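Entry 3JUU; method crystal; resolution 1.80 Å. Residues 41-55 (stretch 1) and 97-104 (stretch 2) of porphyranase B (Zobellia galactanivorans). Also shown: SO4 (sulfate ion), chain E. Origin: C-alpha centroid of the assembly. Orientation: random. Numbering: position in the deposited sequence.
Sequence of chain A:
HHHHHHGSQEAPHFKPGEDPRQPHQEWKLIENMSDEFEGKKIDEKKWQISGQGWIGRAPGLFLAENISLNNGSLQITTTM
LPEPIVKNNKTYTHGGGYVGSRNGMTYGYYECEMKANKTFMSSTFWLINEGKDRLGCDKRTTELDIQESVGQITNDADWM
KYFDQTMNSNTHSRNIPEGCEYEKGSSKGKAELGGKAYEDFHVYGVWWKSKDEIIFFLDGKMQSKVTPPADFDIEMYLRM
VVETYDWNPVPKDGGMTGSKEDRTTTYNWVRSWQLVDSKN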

# COMPACT_ATOMS: atom_id res chain seq x y z
N LYS A 41 4.50 -19.17 7.77
CA LYS A 41 3.08 -18.73 7.72
C LYS A 41 2.96 -17.29 8.26
O LYS A 41 3.53 -16.96 9.30
CB LYS A 41 2.24 -19.64 8.60
CG LYS A 41 2.17 -21.11 8.06
CD LYS A 41 1.03 -21.32 7.06
CE LYS A 41 0.90 -22.81 6.64
NZ LYS A 41 1.74 -23.16 5.42
N ILE A 42 2.22 -16.45 7.56
CA ILE A 42 2.05 -15.07 8.01
C ILE A 42 1.43 -15.06 9.39
O ILE A 42 0.55 -15.86 9.72
CB ILE A 42 1.23 -14.19 6.97
CG1 ILE A 42 1.27 -12.70 7.38
CG2 ILE A 42 -0.23 -14.72 6.76
CD1 ILE A 42 0.70 -11.75 6.25
N ASP A 43 1.86 -14.11 10.22
CA ASP A 43 1.35 -13.98 11.57
C ASP A 43 -0.01 -13.31 11.55
O ASP A 43 -0.11 -12.10 11.31
CB ASP A 43 2.40 -13.13 12.36
CG ASP A 43 1.97 -12.79 13.76
OD1 ASP A 43 0.91 -13.24 14.22
OD2 ASP A 43 2.74 -12.07 14.42
N GLU A 44 -1.07 -14.10 11.77
CA GLU A 44 -2.41 -13.57 11.71
C GLU A 44 -2.87 -12.92 12.99
O GLU A 44 -3.98 -12.44 13.04
CB GLU A 44 -3.40 -14.61 11.19
CG GLU A 44 -3.19 -14.90 9.69
CD GLU A 44 -4.21 -15.86 9.13
OE1 GLU A 44 -3.79 -17.00 8.82
OE2 GLU A 44 -5.40 -15.54 9.01
N LYS A 45 -2.01 -12.88 14.02
CA LYS A 45 -2.36 -12.01 15.15
C LYS A 45 -1.91 -10.56 14.80
O LYS A 45 -2.40 -9.63 15.38
CB LYS A 45 -1.64 -12.41 16.45
CG LYS A 45 -2.06 -13.84 17.02
CD LYS A 45 -3.31 -13.83 17.93
CE LYS A 45 -4.70 -13.62 17.22
NZ LYS A 45 -5.59 -14.83 17.01
N LYS A 46 -0.98 -10.41 13.86
CA LYS A 46 -0.47 -9.06 13.50
C LYS A 46 -1.20 -8.56 12.26
O LYS A 46 -1.50 -7.33 12.12
CB LYS A 46 1.00 -9.16 13.21
CG LYS A 46 1.70 -7.79 13.01
CD LYS A 46 3.26 -8.02 12.97
CE LYS A 46 3.85 -8.07 14.38
NZ LYS A 46 5.30 -8.37 14.27
N TRP A 47 -1.50 -9.49 11.35
CA TRP A 47 -2.02 -9.15 10.03
C TRP A 47 -3.35 -9.82 9.78
O TRP A 47 -3.54 -11.00 10.22
CB TRP A 47 -1.04 -9.59 8.94
CG TRP A 47 0.35 -9.04 9.13
CD1 TRP A 47 1.47 -9.74 9.52
CD2 TRP A 47 0.78 -7.67 8.91
NE1 TRP A 47 2.58 -8.88 9.56
CE2 TRP A 47 2.18 -7.61 9.21
CE3 TRP A 47 0.10 -6.49 8.52
CZ2 TRP A 47 2.96 -6.38 9.11
CZ3 TRP A 47 0.87 -5.26 8.41
CH2 TRP A 47 2.29 -5.22 8.72
N GLN A 48 -4.22 -9.12 9.05
CA GLN A 48 -5.56 -9.65 8.66
C GLN A 48 -5.46 -9.93 7.18
O GLN A 48 -5.18 -9.03 6.37
CB GLN A 48 -6.73 -8.67 8.95
CG GLN A 48 -8.10 -9.20 8.59
CD GLN A 48 -9.15 -8.30 9.11
OE1 GLN A 48 -9.03 -7.04 9.04
NE2 GLN A 48 -10.22 -8.89 9.63
N ILE A 49 -5.73 -11.18 6.80
CA ILE A 49 -5.74 -11.53 5.36
C ILE A 49 -7.10 -12.08 4.89
O ILE A 49 -7.24 -12.37 3.69
CB ILE A 49 -4.63 -12.53 5.06
CG1 ILE A 49 -4.88 -13.93 5.74
CG2 ILE A 49 -3.21 -11.90 5.48
CD1 ILE A 49 -3.85 -15.04 5.28
N SER A 50 -8.06 -12.24 5.81
CA SER A 50 -9.44 -12.70 5.48
C SER A 50 -10.29 -12.11 6.56
O SER A 50 -9.77 -11.79 7.66
CB SER A 50 -9.54 -14.28 5.52
OG SER A 50 -9.23 -14.72 6.81
N GLY A 51 -11.60 -12.02 6.32
CA GLY A 51 -12.57 -11.47 7.29
C GLY A 51 -12.63 -9.96 7.26
O GLY A 51 -13.42 -9.35 8.00
N GLN A 52 -11.73 -9.32 6.50
CA GLN A 52 -11.76 -7.84 6.35
C GLN A 52 -13.03 -7.29 5.65
O GLN A 52 -13.70 -8.02 4.90
CB GLN A 52 -10.50 -7.34 5.67
CG GLN A 52 -10.48 -7.50 4.10
CD GLN A 52 -10.14 -8.93 3.68
OE1 GLN A 52 -9.79 -9.77 4.52
NE2 GLN A 52 -10.22 -9.21 2.39
N GLY A 53 -13.32 -6.00 5.86
CA GLY A 53 -14.52 -5.32 5.22
C GLY A 53 -14.42 -5.37 3.68
O GLY A 53 -15.41 -5.61 3.01
N TRP A 54 -13.24 -5.14 3.11
CA TRP A 54 -13.15 -5.02 1.65
C TRP A 54 -12.80 -6.38 1.02
O TRP A 54 -11.71 -6.90 1.23
CB TRP A 54 -12.14 -3.92 1.32
CG TRP A 54 -12.05 -3.60 -0.16
CD1 TRP A 54 -13.05 -3.71 -1.09
CD2 TRP A 54 -10.87 -3.11 -0.85
NE1 TRP A 54 -12.54 -3.30 -2.34
CE2 TRP A 54 -11.21 -2.97 -2.20
CE3 TRP A 54 -9.56 -2.79 -0.44
CZ2 TRP A 54 -10.28 -2.48 -3.15
CZ3 TRP A 54 -8.66 -2.32 -1.35
CH2 TRP A 54 -9.01 -2.15 -2.69
N ILE A 55 -13.74 -6.95 0.27
CA ILE A 55 -13.46 -8.27 -0.32
C ILE A 55 -12.67 -8.20 -1.64
O ILE A 55 -12.21 -9.23 -2.12
CB ILE A 55 -14.82 -9.06 -0.57
CG1 ILE A 55 -15.59 -8.45 -1.72
CG2 ILE A 55 -15.60 -9.12 0.80
CD1 ILE A 55 -16.82 -9.31 -2.13
S SO4 E . 6.34 -20.21 11.30
O1 SO4 E . 7.70 -20.63 10.87
O2 SO4 E . 5.57 -21.38 11.71
O3 SO4 E . 6.40 -19.20 12.36
O4 SO4 E . 5.60 -19.64 10.17
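Stretch 2 97-104: GYVGSRNG

Stretch 2 of porphyranase B lies antiparallel to stretch 1, as part of an extended strand that is already under way at Gly97, pairing with the short strand Trp47-Gln48; the rest of stretch 1 is loop or turn. In register, Trp47 faces Ser101, Gln48 faces Gly100 (CA to CA 5.1 Å) and Ile49 faces Val99 (CA to CA 4.8 Å). Together the stretches bury 708 Å².

Backbone hydrogen bonds fix this register. Gln48 and Gly100 form a reciprocal pair, Gln48 N to Gly100 O at 2.7 Å and Gly100 N to Gln48 O at 2.9 Å, and Arg102 N adds an almost straight bond to Lys46 O at 2.9 Å. Trp47 and Ser101 form the neighbouring non-hydrogen-bonded pair. Alongside these bonds, alpha carbons approach carbonyls as CA-H...O contacts: Trp47 CA to Gly100 O and Val99 CA to Gln48 O, both 3.4 Å, and Ile49 CA to Tyr98 O, 3.3 Å.

Apolar packing centres on Val99 (chi1 t), whose CG1 lies 3.7 Å from both Ile42 CD1 and Trp47 CB; Ile49 CG2 also packs here, 4.1 Å from Val99 CG2 and hardly farther from CG1. The side chains of Trp47 and Ser101 share one face of the sheet, with Trp47 CZ3 3.6 Å from Ser101 CB.

Tyr98 points toward stretch 1 and is the residue of stretch 2 most covered by it. Gln52 CG sits over one face of its ring, 3.5 Å from the centroid and nearly on the ring normal, a CH-pi contact; Trp54 CE3 meets the ring edge, 4.5 Å from Tyr98 CD1. Gln52 NE2 donates to Trp54 O at 3.0 Å, linking these two neighbours of the tyrosine. Gly100 has no side chain; a beta carbon there would clash with Tyr98 OH.

Arg102, extended beyond chi1 (m, then t, t), reaches back over the turn preceding the strand of stretch 1. Its NE makes two weak hydrogen bonds, to Glu44 O at 2.8 Å and Trp47 O at 3.3 Å, and Gln48 CA lies over one face of the guanidinium, 3.6 Å from Arg102 NH2. That turn is held by Asp43, whose OD1 accepts from Lys45 N at 2.9 Å and whose O accepts from Trp47 N at 3.0 Å.

Waters complete the contact. Water 1 donates to Lys46 O (2.7 Å) and accepts from Asn103 N (2.9 Å); water 2 links Gln48 OE1 (2.8 Å) to Tyr98 OH (2.6 Å); water 5 joins Trp54 N (3.1 Å) to Tyr98 OH (2.9 Å).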

# COMPACT_ATOMS: atom_id res chain seq x y z
N GLY A 97 -4.92 -10.28 -3.35
CA GLY A 97 -4.73 -10.57 -1.95
C GLY A 97 -4.69 -9.27 -1.18
O GLY A 97 -4.42 -8.17 -1.74
N TYR A 98 -4.95 -9.42 0.13
CA TYR A 98 -5.12 -8.24 1.01
C TYR A 98 -4.41 -8.59 2.27
O TYR A 98 -4.57 -9.75 2.81
CB TYR A 98 -6.60 -7.99 1.24
CG TYR A 98 -6.97 -7.02 2.40
CD1 TYR A 98 -7.45 -5.76 2.13
CD2 TYR A 98 -6.76 -7.39 3.76
CE1 TYR A 98 -7.80 -4.88 3.16
CE2 TYR A 98 -7.10 -6.50 4.80
CZ TYR A 98 -7.65 -5.27 4.46
OH TYR A 98 -8.05 -4.40 5.40
N VAL A 99 -3.56 -7.67 2.74
CA VAL A 99 -2.94 -7.87 4.05
C VAL A 99 -3.08 -6.52 4.78
O VAL A 99 -2.55 -5.52 4.26
CB VAL A 99 -1.43 -8.22 3.91
CG1 VAL A 99 -0.82 -8.51 5.36
CG2 VAL A 99 -1.18 -9.44 2.98
N GLY A 100 -3.80 -6.47 5.90
CA GLY A 100 -3.97 -5.26 6.66
C GLY A 100 -3.48 -5.40 8.11
O GLY A 100 -3.62 -6.49 8.74
N SER A 101 -2.84 -4.35 8.62
CA SER A 101 -2.37 -4.42 10.06
C SER A 101 -3.55 -4.40 11.00
O SER A 101 -4.47 -3.58 10.85
CB SER A 101 -1.33 -3.29 10.39
OG SER A 101 -1.95 -2.00 10.38
N ARG A 102 -3.59 -5.32 11.96
CA ARG A 102 -4.71 -5.27 12.91
C ARG A 102 -4.44 -4.15 13.96
O ARG A 102 -5.39 -3.70 14.59
CB ARG A 102 -4.82 -6.61 13.63
CG ARG A 102 -5.16 -7.73 12.71
CD ARG A 102 -5.36 -9.03 13.56
NE ARG A 102 -5.56 -10.16 12.66
CZ ARG A 102 -6.76 -10.57 12.23
NH1 ARG A 102 -7.89 -9.92 12.55
NH2 ARG A 102 -6.85 -11.63 11.43
N ASN A 103 -3.20 -3.71 14.11
CA ASN A 103 -2.86 -2.57 15.00
C ASN A 103 -2.57 -1.28 14.19
O ASN A 103 -2.09 -1.36 13.06
CB ASN A 103 -1.64 -2.94 15.84
CG ASN A 103 -1.96 -4.08 16.83
OD1 ASN A 103 -2.72 -3.85 17.79
ND2 ASN A 103 -1.44 -5.27 16.57
N GLY A 104 -2.98 -0.13 14.74
CA GLY A 104 -2.81 1.17 14.03
C GLY A 104 -1.92 2.11 14.83
O GLY A 104 -1.52 1.81 16.00
O HOH W 1 -0.74 -5.14 13.47
O HOH W 2 -7.37 -5.13 7.84
O HOH W 3 -10.70 -11.55 11.62
O HOH W 4 -6.18 -11.95 0.95
O HOH W 5 -10.87 -3.87 4.72